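Long-range contact in phosphate-binding protein PstS 2 (Streptococcus pneumoniae, PDB 4H1X), which probably serves as the solute-binding component of the PstSACB ABC transporter, capturing phosphate for import into the cell: residues S165-M170 and I207-R212. Residues are numbered along the deposited sequence; the frame is centred on the assembly and turned at random.
Sequences SVSSLM and IGMVSR
Met209, a selenomethionine, reaches from the strand into the first turns of the helix and touches Val166 and Met170. Its CG stands anti to the carbonyl carbon (chi1 -51°) and the chain stays extended at chi2, then bends at chi3 (-71°), which brings CE to 3.6 Å from Ser167 OG in one of the two conformers of that serine. The selenium SE lies 3.7 Å from Met170 CB, a van der Waals contact. Met209 CB packs 3.9 Å from Val166 CB, where the two side chains run past each other in opposite directions. With CG1 anti to its backbone N (chi1 -170°), Val166 lays CG1 near Met209 SE and sends CG2 to 4.0 Å from Ser211 CB. No hydrogen bond crosses; the contact is van der Waals packing, mostly apolar. Ser211 OG is hydrogen-bonded to Ser163 OG. Ser165 OG is hydrogen-bonded to Arg104 NH1 and, weakly, to a citrate probably from crystallisation, consistent with a helix start bordering the ligand pocket of a periplasmic-binding-protein fold. Helix 164-180 thus packs on one face of strand 207-210, which lies between parallel strand 155-162 and antiparallel strand 103-110, while Val210, its CB directed away from helix 164-180, touches Ser193 and Ile197 of helix 193-202.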
loop_
_atom_site.group_PDB
_atom_site.type_symbol
_atom_site.label_atom_id
_atom_site.label_comp_id
_atom_site.label_asym_id
_atom_site.label_seq_id
_atom_site.Cartn_x
_atom_site.Cartn_y
_atom_site.Cartn_z
ATOM N N SER A 165 1.710 1.328 -6.642
ATOM C CA SER A 165 0.911 0.704 -5.578
ATOM C C SER A 165 -0.516 1.246 -5.518
ATOM O O SER A 165 -1.431 0.520 -5.115
ATOM C CB SER A 165 1.572 0.910 -4.215
ATOM O OG SER A 165 2.814 0.225 -4.171
ATOM N N VAL A 166 -0.706 2.518 -5.898
ATOM C CA VAL A 166 -2.042 3.129 -5.830
ATOM C C VAL A 166 -2.822 2.937 -7.137
ATOM O O VAL A 166 -4.042 3.125 -7.137
ATOM C CB VAL A 166 -1.919 4.639 -5.488
ATOM C CG1 VAL A 166 -3.293 5.261 -5.168
ATOM C CG2 VAL A 166 -0.941 4.864 -4.338
ATOM N N SER A 167 -2.132 2.562 -8.233
ATOM C CA SER A 167 -2.723 2.434 -9.576
ATOM C C SER A 167 -3.967 1.554 -9.651
ATOM O O SER A 167 -4.957 1.974 -10.256
ATOM C CB SER A 167 -1.686 1.922 -10.566
ATOM O OG SER A 167 -0.635 2.864 -10.667
ATOM N N SER A 168 -3.921 0.330 -9.072
ATOM C CA SER A 168 -5.059 -0.590 -9.148
ATOM C C SER A 168 -6.296 0.027 -8.510
ATOM O O SER A 168 -7.351 0.024 -9.139
ATOM C CB SER A 168 -4.743 -1.940 -8.510
ATOM O OG SER A 168 -5.843 -2.801 -8.748
ATOM N N LEU A 169 -6.142 0.600 -7.302
ATOM C CA LEU A 169 -7.244 1.235 -6.592
ATOM C C LEU A 169 -7.768 2.455 -7.369
ATOM O O LEU A 169 -8.990 2.642 -7.463
ATOM C CB LEU A 169 -6.834 1.639 -5.174
ATOM C CG LEU A 169 -7.945 2.369 -4.376
ATOM C CD1 LEU A 169 -9.223 1.498 -4.240
ATOM C CD2 LEU A 169 -7.439 2.807 -3.019
HETATM N N MSE A 170 -6.853 3.269 -7.934
HETATM C CA MSE A 170 -7.233 4.434 -8.734
HETATM C C MSE A 170 -8.075 3.988 -9.931
HETATM O O MSE A 170 -9.074 4.640 -10.237
HETATM C CB MSE A 170 -5.978 5.193 -9.187
HETATM C CG MSE A 170 -6.286 6.504 -9.843
HETATM SE SE MSE A 170 -7.483 7.624 -8.702
HETATM C CE MSE A 170 -6.514 7.835 -7.212
ATOM N N ILE A 207 -3.749 15.071 -10.920
ATOM C CA ILE A 207 -3.679 14.475 -9.582
ATOM C C ILE A 207 -2.484 13.526 -9.538
ATOM O O ILE A 207 -2.246 12.783 -10.509
ATOM C CB ILE A 207 -5.007 13.718 -9.283
ATOM C CG1 ILE A 207 -6.229 14.695 -9.318
ATOM C CG2 ILE A 207 -4.971 13.002 -7.921
ATOM C CD1 ILE A 207 -7.620 13.985 -9.457
ATOM N N GLY A 208 -1.782 13.545 -8.416
ATOM C CA GLY A 208 -0.649 12.653 -8.186
ATOM C C GLY A 208 -1.004 11.584 -7.179
ATOM O O GLY A 208 -1.856 11.809 -6.308
HETATM N N MSE A 209 -0.347 10.422 -7.286
HETATM C CA MSE A 209 -0.525 9.275 -6.395
HETATM C C MSE A 209 0.796 9.007 -5.702
HETATM O O MSE A 209 1.814 8.818 -6.369
HETATM C CB MSE A 209 -0.979 8.005 -7.137
HETATM C CG MSE A 209 -2.177 8.192 -8.042
HETATM SE SE MSE A 209 -2.574 6.493 -8.965
HETATM C CE MSE A 209 -1.072 6.361 -10.196
ATOM N N VAL A 210 0.776 9.007 -4.375
ATOM C CA VAL A 210 1.968 8.886 -3.517
ATOM C C VAL A 210 1.653 7.847 -2.445
ATOM O O VAL A 210 0.735 8.056 -1.663
ATOM C CB VAL A 210 2.327 10.288 -2.928
ATOM C CG1 VAL A 210 3.523 10.194 -1.969
ATOM C CG2 VAL A 210 2.611 11.309 -4.045
ATOM N N SER A 211 2.400 6.727 -2.398
ATOM C CA SER A 211 2.090 5.650 -1.433
ATOM C C SER A 211 2.964 5.740 -0.162
ATOM O O SER A 211 3.388 4.720 0.388
ATOM C CB SER A 211 2.269 4.287 -2.107
ATOM O OG SER A 211 3.511 4.288 -2.796
ATOM N N ARG A 212 3.199 6.964 0.319
ATOM C CA ARG A 212 4.014 7.231 1.509
ATOM C C ARG A 212 3.769 8.651 1.954
ATOM O O ARG A 212 3.083 9.397 1.249
ATOM C CB ARG A 212 5.517 7.050 1.170
ATOM C CG ARG A 212 5.994 7.900 -0.013
ATOM C CD ARG A 212 7.511 7.946 -0.187
ATOM N NE ARG A 212 7.923 8.566 -1.457
ATOM C CZ ARG A 212 7.950 9.883 -1.682
ATOM N NH1 ARG A 212 7.574 10.733 -0.737
ATOM N NH2 ARG A 212 8.350 10.358 -2.863
#